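PDB 4KCF: FAD-dependent oxidoreductase from Actinomadura kijaniata, which probably acts as a flavin-dependent N-oxygenase, oxidising the amino group of a dTDP-linked amino sugar on the way to kijanose. Local coordinates for residues S181-L186 / T239-F244; V155-I160 / V187-V192; D291-A296 / S375-A380. All coordinates share one frame; numbering follows the deposited sequence.

Overall arrangement
Contacts 1 and 2 are neighbours, their centres about 10 Å apart, and both touch FMN. Both reach the same mixed sheet, contact 1 through strands 178-187 and 240-244, contact 2 through strand 156-159 and the turn after strand 178-187. Their segments alternate along the chain. Lys-184 of contact 1 reaches the carbonyl of Ile-160, and Thr-239 meets Ser-188, so the strand pair and the flavin-binding turn are tied together. Contact 3 comes later and is packing within the C-terminal helices, 279-298 against 344-377. The centre of contact 3 is about 39 Å from that of contact 1 and about 35 Å from that of contact 2, away from the flavin and sugar-nucleotide sites.

Contact 1 (S181-L186 / T239-F244). With FMN (flavin mononucleotide), chain C.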
loop_
_atom_site.group_PDB
_atom_site.type_symbol
_atom_site.label_atom_id
_atom_site.label_comp_id
_atom_site.label_asym_id
_atom_site.label_seq_id
_atom_site.Cartn_x
_atom_site.Cartn_y
_atom_site.Cartn_z
ATOM N N SER A 181 -9.129 14.878 -17.609
ATOM C CA SER A 181 -9.394 15.972 -16.681
ATOM C C SER A 181 -9.860 15.489 -15.308
ATOM O O SER A 181 -10.551 14.482 -15.181
ATOM C CB SER A 181 -10.474 16.894 -17.248
ATOM O OG SER A 181 -9.976 17.449 -18.456
ATOM N N GLY A 182 -9.538 16.266 -14.282
ATOM C CA GLY A 182 -9.899 15.879 -12.925
ATOM C C GLY A 182 -8.808 16.164 -11.914
ATOM O O GLY A 182 -7.955 17.032 -12.131
ATOM N N ARG A 183 -8.897 15.471 -10.782
ATOM C CA ARG A 183 -8.042 15.658 -9.616
ATOM C C ARG A 183 -8.192 14.436 -8.701
ATOM O O ARG A 183 -9.310 13.931 -8.489
ATOM C CB ARG A 183 -8.248 17.020 -8.933
ATOM C CG ARG A 183 -8.327 16.969 -7.425
ATOM C CD ARG A 183 -7.388 17.812 -6.590
ATOM N NE ARG A 183 -7.821 19.186 -6.497
ATOM C CZ ARG A 183 -7.575 20.069 -5.529
ATOM N NH1 ARG A 183 -6.929 19.878 -4.380
ATOM N NH2 ARG A 183 -8.092 21.261 -5.740
ATOM N N LYS A 184 -7.053 13.919 -8.249
ATOM C CA LYS A 184 -7.040 12.772 -7.349
ATOM C C LYS A 184 -6.530 13.325 -6.034
ATOM O O LYS A 184 -5.689 14.232 -6.001
ATOM C CB LYS A 184 -6.122 11.656 -7.857
ATOM C CG LYS A 184 -6.634 10.851 -9.048
ATOM C CD LYS A 184 -8.079 10.368 -8.805
ATOM C CE LYS A 184 -8.460 9.361 -9.874
ATOM N NZ LYS A 184 -9.889 8.930 -9.725
ATOM N N THR A 185 -7.065 12.804 -4.938
ATOM C CA THR A 185 -6.545 13.164 -3.628
ATOM C C THR A 185 -5.794 11.970 -3.022
ATOM O O THR A 185 -6.041 10.830 -3.404
ATOM C CB THR A 185 -7.647 13.783 -2.707
ATOM O OG1 THR A 185 -7.049 14.197 -1.468
ATOM C CG2 THR A 185 -8.785 12.794 -2.471
ATOM N N LEU A 186 -4.854 12.214 -2.115
ATOM C CA LEU A 186 -4.149 11.144 -1.375
ATOM C C LEU A 186 -3.282 10.305 -2.322
ATOM O O LEU A 186 -3.621 9.166 -2.641
ATOM C CB LEU A 186 -5.131 10.289 -0.547
ATOM C CG LEU A 186 -6.078 11.136 0.322
ATOM C CD1 LEU A 186 -7.181 10.273 0.940
ATOM C CD2 LEU A 186 -5.307 11.833 1.442
ATOM N N THR A 239 1.646 12.501 0.530
ATOM C CA THR A 239 0.304 12.052 0.152
ATOM C C THR A 239 -0.555 13.239 -0.322
ATOM O O THR A 239 -1.634 13.526 0.220
ATOM C CB THR A 239 -0.321 11.180 1.301
ATOM O OG1 THR A 239 0.525 10.042 1.503
ATOM C CG2 THR A 239 -1.728 10.627 0.988
ATOM N N VAL A 240 -0.063 13.886 -1.381
ATOM C CA VAL A 240 -0.666 15.102 -1.935
ATOM C C VAL A 240 -1.746 14.863 -2.973
ATOM O O VAL A 240 -2.007 13.727 -3.360
ATOM C CB VAL A 240 0.405 16.021 -2.553
ATOM C CG1 VAL A 240 1.397 16.389 -1.488
ATOM C CG2 VAL A 240 1.054 15.309 -3.784
ATOM N N ASP A 241 -2.429 15.927 -3.378
ATOM C CA ASP A 241 -3.413 15.823 -4.451
ATOM C C ASP A 241 -2.644 15.989 -5.753
ATOM O O ASP A 241 -1.583 16.619 -5.758
ATOM C CB ASP A 241 -4.433 16.954 -4.346
ATOM C CG ASP A 241 -5.490 16.684 -3.284
ATOM O OD1 ASP A 241 -5.253 15.947 -2.300
ATOM O OD2 ASP A 241 -6.616 17.174 -3.482
ATOM N N ILE A 242 -3.188 15.457 -6.842
ATOM C CA ILE A 242 -2.666 15.737 -8.190
ATOM C C ILE A 242 -3.819 16.198 -9.085
ATOM O O ILE A 242 -4.942 15.703 -8.960
ATOM C CB ILE A 242 -1.896 14.536 -8.772
ATOM C CG1 ILE A 242 -2.865 13.390 -9.062
ATOM C CG2 ILE A 242 -0.786 14.123 -7.816
ATOM C CD1 ILE A 242 -2.200 12.056 -9.215
ATOM N N VAL A 243 -3.547 17.168 -9.957
ATOM C CA VAL A 243 -4.568 17.766 -10.814
ATOM C C VAL A 243 -4.319 17.465 -12.294
ATOM O O VAL A 243 -3.176 17.479 -12.725
ATOM C CB VAL A 243 -4.665 19.276 -10.549
ATOM C CG1 VAL A 243 -5.731 19.916 -11.433
ATOM C CG2 VAL A 243 -4.952 19.521 -9.055
ATOM N N PHE A 244 -5.361 17.124 -13.052
ATOM C CA PHE A 244 -5.234 16.888 -14.489
ATOM C C PHE A 244 -6.115 17.894 -15.187
ATOM O O PHE A 244 -7.324 17.981 -14.946
ATOM C CB PHE A 244 -5.687 15.497 -14.900
ATOM C CG PHE A 244 -5.299 14.449 -13.908
ATOM C CD1 PHE A 244 -4.018 13.935 -13.891
ATOM C CD2 PHE A 244 -6.232 13.957 -13.013
ATOM C CE1 PHE A 244 -3.659 12.936 -12.999
ATOM C CE2 PHE A 244 -5.869 12.990 -12.085
ATOM C CZ PHE A 244 -4.584 12.472 -12.086
HETATM N N1 FMN C . -4.936 6.009 -2.224
HETATM C C2 FMN C . -4.353 5.799 -3.433
HETATM O O2 FMN C . -5.131 5.455 -4.367
HETATM N N3 FMN C . -3.006 5.929 -3.588
HETATM C C4 FMN C . -2.292 6.353 -2.522
HETATM O O4 FMN C . -0.945 6.504 -2.651
HETATM C C4A FMN C . -2.886 6.542 -1.250
HETATM N N5 FMN C . -2.182 6.929 -0.140
HETATM C C5A FMN C . -2.840 7.169 1.028
HETATM C C6 FMN C . -2.102 7.566 2.145
HETATM C C7 FMN C . -2.749 7.801 3.371
HETATM C C7M FMN C . -1.955 8.247 4.570
HETATM C C8 FMN C . -4.214 7.638 3.481
HETATM C C8M FMN C . -4.987 7.865 4.763
HETATM C C9 FMN C . -4.890 7.229 2.339
HETATM C C9A FMN C . -4.230 6.987 1.117
HETATM N N10 FMN C . -4.943 6.620 0.017
HETATM C C10 FMN C . -4.258 6.370 -1.124
HETATM C "C1'" FMN C . -6.411 6.478 -0.051
HETATM C "C2'" FMN C . -7.357 5.639 0.808
HETATM O "O2'" FMN C . -6.982 4.393 0.223
HETATM C "C3'" FMN C . -8.889 5.914 0.893
HETATM O "O3'" FMN C . -9.558 6.053 -0.383
HETATM C "C4'" FMN C . -9.529 7.046 1.746
HETATM O "O4'" FMN C . -8.837 7.758 2.805
HETATM O O HOH W 1 -3.865 14.836 -0.203
#
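Arg-183 and Thr-185 both reach the carboxylate of Asp-241, across an antiparallel strand pair in the beta domain that acyl-CoA dehydrogenase relatives place between two helical parts. The two oxygens are used differently. OD2 takes the salt bridge from Arg-183 NH1 at 2.9 Å on its anti side, and the guanidinium and carboxylate planes stand 76° apart, so the two groups meet steeply rather than lying flat together. OD1 receives Thr-185 OG1 at 2.6 Å on the syn side; that hydroxyl points away from the backbone nitrogen (chi1 -176°), which lays the two side chains alongside each other. Water 1 also donates to OD1 and to the carbonyl oxygen of Thr-239, while His-163 adds a weak bond at OD2. An alanine at Asp-241 is likely to leave the Arg-183 charge without this mate, free the Thr-185 hydroxyl to turn and strip water 1 of one acceptor.

Lys-184, Ile-242 and Phe-244 share one face of the sheet, and Arg-183 and Val-243 the other. Lys-184 presents its CG to the edge of the Phe-244 ring, 3.8 Å from CE2, and its chain, bent at chi2, then runs off to Asp-162 and to the carbonyl oxygens of Ile-160 and Asn-199. Paired backbone bonds join Lys-184 with Ile-242 and Gly-182 with Phe-244. Gly-182 itself has backbone angles (phi 139°) at which a CB would collide with the preceding carbonyl oxygen.

At the flavin end of the pair, Thr-239 CG2 packs on Leu-186, 3.7 Å from Leu-186 CB. That same Thr-239 CG2 touches the isoalloxazine at FMN C6, 3.3 Å away.

Contact 2 (V155-I160 / V187-V192). With FMN (flavin mononucleotide), chain C; AKM ([(2R,4S,6R)-4-azanyl-4,6-dimethyl-5,5-bis(oxidanyl)oxan-2-yl] [[(2R,3S,5R)-5-[5-methyl-2,4-bis(oxidanylidene)pyrimidin-1-yl]-3-oxidanyl-oxolan-2-yl]methoxy-oxidanyl-phosphoryl] hydrogen phosphate), chain B.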
loop_
_atom_site.group_PDB
_atom_site.type_symbol
_atom_site.label_atom_id
_atom_site.label_comp_id
_atom_site.label_asym_id
_atom_site.label_seq_id
_atom_site.Cartn_x
_atom_site.Cartn_y
_atom_site.Cartn_z
ATOM N N VAL A 155 9.264 5.692 -10.909
ATOM C CA VAL A 155 8.743 5.744 -9.532
ATOM C C VAL A 155 7.247 5.945 -9.738
ATOM O O VAL A 155 6.782 7.000 -10.240
ATOM C CB VAL A 155 9.345 6.839 -8.667
ATOM C CG1 VAL A 155 8.660 6.885 -7.320
ATOM C CG2 VAL A 155 10.827 6.576 -8.399
ATOM N N VAL A 156 6.517 4.884 -9.400
ATOM C CA VAL A 156 5.132 4.752 -9.856
ATOM C C VAL A 156 4.139 4.971 -8.705
ATOM O O VAL A 156 4.118 4.194 -7.729
ATOM C CB VAL A 156 4.918 3.391 -10.548
ATOM C CG1 VAL A 156 3.541 3.327 -11.244
ATOM C CG2 VAL A 156 6.091 3.107 -11.534
ATOM N N CYS A 157 3.334 6.021 -8.835
ATOM C CA CYS A 157 2.392 6.469 -7.833
ATOM C C CYS A 157 1.032 5.963 -8.278
ATOM O O CYS A 157 0.852 5.479 -9.408
ATOM C CB CYS A 157 2.388 7.985 -7.730
ATOM S SG CYS A 157 3.904 8.491 -6.903
ATOM N N SER A 158 0.072 6.098 -7.373
ATOM C CA SER A 158 -1.229 5.498 -7.634
ATOM C C SER A 158 -2.263 6.533 -7.227
ATOM O O SER A 158 -2.173 7.053 -6.104
ATOM C CB SER A 158 -1.393 4.233 -6.792
ATOM O OG SER A 158 -2.779 3.927 -6.789
ATOM N N GLY A 159 -3.209 6.811 -8.124
ATOM C CA GLY A 159 -4.203 7.871 -7.916
ATOM C C GLY A 159 -5.607 7.314 -8.077
ATOM O O GLY A 159 -6.088 7.230 -9.221
ATOM N N ILE A 160 -6.263 6.904 -6.978
ATOM C CA ILE A 160 -7.559 6.233 -7.132
ATOM C C ILE A 160 -8.754 7.115 -6.811
ATOM O O ILE A 160 -9.742 7.124 -7.542
ATOM C CB ILE A 160 -7.712 4.907 -6.315
ATOM C CG1 ILE A 160 -6.662 3.865 -6.719
ATOM C CG2 ILE A 160 -9.173 4.416 -6.341
ATOM C CD1 ILE A 160 -6.731 3.228 -8.101
ATOM N N VAL A 187 -2.191 10.868 -2.838
ATOM C CA VAL A 187 -1.353 10.139 -3.788
ATOM C C VAL A 187 0.005 10.077 -3.133
ATOM O O VAL A 187 0.799 11.005 -3.299
ATOM C CB VAL A 187 -1.203 10.843 -5.166
ATOM C CG1 VAL A 187 -0.427 9.938 -6.136
ATOM C CG2 VAL A 187 -2.580 11.122 -5.793
ATOM N N SER A 188 0.245 9.036 -2.342
ATOM C CA SER A 188 1.497 8.949 -1.609
ATOM C C SER A 188 2.631 8.830 -2.632
ATOM O O SER A 188 2.409 8.290 -3.730
ATOM C CB SER A 188 1.498 7.680 -0.735
ATOM O OG SER A 188 0.354 7.741 0.105
ATOM N N MET A 189 3.801 9.313 -2.213
ATOM C CA MET A 189 5.073 9.243 -2.946
ATOM C C MET A 189 5.072 10.220 -4.122
ATOM O O MET A 189 5.996 10.207 -4.930
ATOM C CB MET A 189 5.411 7.820 -3.392
ATOM C CG MET A 189 6.858 7.600 -3.843
ATOM S SD MET A 189 7.193 5.838 -4.043
ATOM C CE MET A 189 5.973 5.272 -5.208
ATOM N N ALA A 190 4.073 11.094 -4.194
ATOM C CA ALA A 190 3.858 11.886 -5.403
ATOM C C ALA A 190 5.001 12.865 -5.677
ATOM O O ALA A 190 5.372 13.038 -6.839
ATOM C CB ALA A 190 2.509 12.592 -5.400
ATOM N N PRO A 191 5.581 13.476 -4.623
ATOM C CA PRO A 191 6.631 14.453 -4.886
ATOM C C PRO A 191 7.810 13.884 -5.671
ATOM O O PRO A 191 8.617 14.659 -6.166
ATOM C CB PRO A 191 7.071 14.898 -3.486
ATOM C CG PRO A 191 5.830 14.676 -2.643
ATOM C CD PRO A 191 5.266 13.397 -3.182
ATOM N N VAL A 192 7.913 12.568 -5.799
ATOM C CA VAL A 192 9.070 11.961 -6.456
ATOM C C VAL A 192 8.555 11.051 -7.553
ATOM O O VAL A 192 9.346 10.351 -8.183
ATOM C CB VAL A 192 10.048 11.169 -5.526
ATOM C CG1 VAL A 192 10.892 12.051 -4.603
ATOM C CG2 VAL A 192 9.355 10.056 -4.726
HETATM N N1 FMN C . -4.936 6.009 -2.224
HETATM C C2 FMN C . -4.353 5.799 -3.433
HETATM O O2 FMN C . -5.131 5.455 -4.367
HETATM N N3 FMN C . -3.006 5.929 -3.588
HETATM C C4 FMN C . -2.292 6.353 -2.522
HETATM O O4 FMN C . -0.945 6.504 -2.651
HETATM C C4A FMN C . -2.886 6.542 -1.250
HETATM N N5 FMN C . -2.182 6.929 -0.140
HETATM C C5A FMN C . -2.840 7.169 1.028
HETATM C C6 FMN C . -2.102 7.566 2.145
HETATM C C7 FMN C . -2.749 7.801 3.371
HETATM C C7M FMN C . -1.955 8.247 4.570
HETATM C C8 FMN C . -4.214 7.638 3.481
HETATM C C8M FMN C . -4.987 7.865 4.763
HETATM C C9 FMN C . -4.890 7.229 2.339
HETATM C C9A FMN C . -4.230 6.987 1.117
HETATM N N10 FMN C . -4.943 6.620 0.017
HETATM C C10 FMN C . -4.258 6.370 -1.124
HETATM C "C1'" FMN C . -6.411 6.478 -0.051
HETATM C "C2'" FMN C . -7.357 5.639 0.808
HETATM O "O2'" FMN C . -6.982 4.393 0.223
HETATM C "C3'" FMN C . -8.889 5.914 0.893
HETATM O "O3'" FMN C . -9.558 6.053 -0.383
HETATM C "C4'" FMN C . -9.529 7.046 1.746
HETATM O "O4'" FMN C . -8.837 7.758 2.805
HETATM O O2P AKM B . -6.058 -2.303 -7.100
HETATM P P AKM B . -6.203 -2.287 -8.625
HETATM O O1P AKM B . -7.581 -2.197 -9.213
HETATM O OPP AKM B . -5.409 -1.037 -9.213
HETATM P P2 AKM B . -3.975 -0.461 -8.795
HETATM O O3P AKM B . -3.575 0.392 -9.991
HETATM O O1 AKM B . -4.285 0.544 -7.591
HETATM C C1 AKM B . -3.974 0.307 -6.230
HETATM C C2 AKM B . -4.782 1.258 -5.329
HETATM C C3 AKM B . -4.180 1.293 -3.925
HETATM C C3M AKM B . -4.724 0.001 -3.305
HETATM N N3 AKM B . -4.688 2.439 -3.157
HETATM C C4 AKM B . -2.654 1.477 -3.915
HETATM O O4A AKM B . -2.300 2.867 -4.004
HETATM O O4B AKM B . -2.123 1.062 -2.644
HETATM C C5 AKM B . -1.872 1.078 -5.167
HETATM C C6 AKM B . -0.471 0.490 -5.056
HETATM O O5 AKM B . -2.563 0.484 -6.263
HETATM O O4P AKM B . -2.942 -1.472 -8.322
HETATM O "O5'" AKM B . -5.500 -3.628 -9.166
HETATM C "C5'" AKM B . -5.559 -3.852 -10.573
HETATM C "C4'" AKM B . -4.263 -4.591 -10.857
HETATM C "C3'" AKM B . -4.008 -4.836 -12.348
HETATM O "O3'" AKM B . -3.102 -3.839 -12.800
HETATM C "C2'" AKM B . -3.333 -6.194 -12.430
HETATM C "C1'" AKM B . -3.472 -6.800 -11.032
HETATM O "O4'" AKM B . -4.322 -5.902 -10.288
HETATM N N11 AKM B . -4.024 -8.159 -10.951
HETATM C C21 AKM B . -3.321 -9.093 -10.319
HETATM O O21 AKM B . -2.092 -8.792 -9.834
HETATM N N31 AKM B . -3.748 -10.359 -10.177
HETATM C C41 AKM B . -4.961 -10.680 -10.661
HETATM O O41 AKM B . -5.461 -11.932 -10.533
HETATM C C51 AKM B . -5.797 -9.667 -11.328
HETATM C C5A AKM B . -7.157 -10.040 -11.847
HETATM C C61 AKM B . -5.253 -8.400 -11.450
HETATM O O HOH W 2 1.016 6.300 -4.636
#
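Val-187 and Ser-158 meet where strand 156-159 passes the type II turn running from Val-187 to Ala-190, in the flavin pocket of this acyl-CoA dehydrogenase-type fold. No clear direct hydrogen bond joins the two segments; the flavin and a water do the polar work between them. On the turn side Ser-188 gives two bonds: its backbone N to FMN O4, and its hydroxyl to FMN N5 at 2.7 Å. From segment 155-160, the carbonyl oxygen of Ser-158 takes a weak bond from FMN N3 and the N of Ile-160 gives a weak one to FMN O2. Water 2 links the two segments, accepting from Ser-158 N and donating to FMN O4 and, at 2.6 Å, to the carbonyl oxygen of Ser-188. The hydroxyl of Ser-158 turns instead to the bound sugar nucleotide, 3.0 Å from AKM O4A, which puts flavin and sugar nucleotide on one short strand.

Behind this shell, apolar side chains pack on one another and on backbone carbonyls. Val-187 CG1 lies 3.4 Å from Ser-158 O and also against the CB of Cys-157, whose SG sits in the turn, 3.3 Å from Met-189 O. Met-189 runs extended from the backbone, with CG opposite its N (chi1 -165°), and bends only at the last torsion; it passes obliquely over Val-155, with SD 3.7 Å from Val-155 CG1. Phe-66 and Phe-71 also pack against the Met-189 side chain, and Thr-239 helps position the Ser-188 hydroxyl. At the far end of the methionine, Met-189 CE comes within 3.3 Å of Val-156 O.

Contact 3 (D291-A296 / S375-A380); sequences DTAVAA and SLVGGA
Leu-376 and Val-377 both lean on Ala-293, and their first torsions decide how. In Leu-376 CG stands opposite the carbonyl carbon (chi1 -82°), and the extended second torsion carries CD1 out to the CB of Ala-293, 3.8 Å away. In Val-377 it is CG2 that stands opposite the carbonyl carbon, with CG1 opposite the backbone N (chi1 167°), and this makes CG2 the branch that does the touching. It lies 3.8 Å from Ala-293 CA and 3.9 Å from Ala-296 CB, so one methyl bridges two alanines that sit three residues apart, hence on nearly the same side of their helix. The small side chain of Ala-293 is consistent with the close approach of the backbones: its CA is 5.7 Å from Val-377 CA. No hydrogen bond crosses between the segments, and the contact is wholly apolar.

The arrangement belongs to the helical C-terminal domain of the acyl-CoA dehydrogenase family, where helix 279-298 meets the last turn of helix 344-377. Two more helices complete the surroundings: Leu-376 also packs on Ala-308, Val-312 and Ile-315 of helix 306-338, and Val-377 on Leu-388 of helix 387-394.

Just past the contact the second helix stops. Gly-378 is the first residue to leave helical angles, and its positive phi of 97° would drive a CB into the carbonyl oxygen of Val-377. The end of the helix has polar company from beyond helix 279-298: Arg-300 gives NH1 to the carbonyl oxygen of Leu-376 and NH2 to that of Val-377.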
loop_
_atom_site.group_PDB
_atom_site.type_symbol
_atom_site.label_atom_id
_atom_site.label_comp_id
_atom_site.label_asym_id
_atom_site.label_seq_id
_atom_site.Cartn_x
_atom_site.Cartn_y
_atom_site.Cartn_z
ATOM N N ASP A 291 8.757 -2.733 21.142
ATOM C CA ASP A 291 10.209 -2.787 21.315
ATOM C C ASP A 291 10.591 -1.571 22.125
ATOM O O ASP A 291 11.375 -1.690 23.036
ATOM C CB ASP A 291 10.919 -2.649 19.965
ATOM C CG ASP A 291 10.839 -3.920 19.176
ATOM O OD1 ASP A 291 10.415 -4.955 19.706
ATOM O OD2 ASP A 291 11.125 -3.881 17.978
ATOM N N THR A 292 10.012 -0.427 21.785
ATOM C CA THR A 292 10.159 0.789 22.578
ATOM C C THR A 292 9.670 0.697 24.006
ATOM O O THR A 292 10.361 1.172 24.902
ATOM C CB THR A 292 9.356 1.937 21.953
ATOM O OG1 THR A 292 9.824 2.078 20.612
ATOM C CG2 THR A 292 9.571 3.221 22.702
ATOM N N ALA A 293 8.469 0.157 24.210
ATOM C CA ALA A 293 7.973 0.007 25.550
ATOM C C ALA A 293 8.866 -0.927 26.374
ATOM O O ALA A 293 9.110 -0.676 27.553
ATOM C CB ALA A 293 6.515 -0.515 25.536
ATOM N N VAL A 294 9.374 -1.989 25.751
ATOM C CA VAL A 294 10.052 -3.038 26.535
ATOM C C VAL A 294 11.431 -2.470 26.884
ATOM O O VAL A 294 11.885 -2.631 28.007
ATOM C CB VAL A 294 10.062 -4.397 25.770
ATOM C CG1 VAL A 294 11.152 -5.419 26.223
ATOM C CG2 VAL A 294 8.692 -5.022 25.783
ATOM N N ALA A 295 12.057 -1.744 25.964
ATOM C CA ALA A 295 13.362 -1.093 26.194
ATOM C C ALA A 295 13.235 -0.084 27.316
ATOM O O ALA A 295 14.116 -0.072 28.188
ATOM C CB ALA A 295 13.914 -0.442 24.915
ATOM N N ALA A 296 12.142 0.687 27.339
ATOM C CA ALA A 296 11.828 1.614 28.432
ATOM C C ALA A 296 11.714 0.952 29.815
ATOM O O ALA A 296 12.280 1.472 30.792
ATOM C CB ALA A 296 10.562 2.470 28.149
ATOM N N SER A 375 0.808 3.317 27.749
ATOM C CA SER A 375 0.560 3.022 29.177
ATOM C C SER A 375 1.782 2.457 29.888
ATOM O O SER A 375 1.972 2.750 31.066
ATOM C CB SER A 375 -0.655 2.131 29.437
ATOM O OG SER A 375 -1.856 2.768 29.021
ATOM N N LEU A 376 2.590 1.651 29.203
ATOM C CA LEU A 376 3.814 1.111 29.804
ATOM C C LEU A 376 4.909 2.138 30.034
ATOM O O LEU A 376 5.651 2.064 31.016
ATOM C CB LEU A 376 4.440 0.047 28.895
ATOM C CG LEU A 376 3.741 -1.282 29.100
ATOM C CD1 LEU A 376 4.278 -2.229 28.033
ATOM C CD2 LEU A 376 4.141 -1.727 30.528
ATOM N N VAL A 377 5.083 3.027 29.061
ATOM C CA VAL A 377 6.128 4.006 29.147
ATOM C C VAL A 377 5.689 5.137 30.070
ATOM O O VAL A 377 6.515 5.669 30.791
ATOM C CB VAL A 377 6.385 4.544 27.748
ATOM C CG1 VAL A 377 7.243 5.784 27.877
ATOM C CG2 VAL A 377 7.051 3.464 26.872
ATOM N N GLY A 378 4.438 5.579 30.011
ATOM C CA GLY A 378 3.988 6.613 30.941
ATOM C C GLY A 378 4.094 7.947 30.212
ATOM O O GLY A 378 4.170 7.930 28.973
ATOM N N GLY A 379 4.155 9.063 30.958
ATOM C CA GLY A 379 3.995 10.426 30.386
ATOM C C GLY A 379 5.084 10.927 29.448
ATOM O O GLY A 379 4.846 11.789 28.594
ATOM N N ALA A 380 6.276 10.336 29.519
ATOM C CA ALA A 380 7.306 10.673 28.538
ATOM C C ALA A 380 6.777 10.431 27.117
ATOM O O ALA A 380 7.131 11.145 26.163
ATOM C CB ALA A 380 8.577 9.841 28.807
#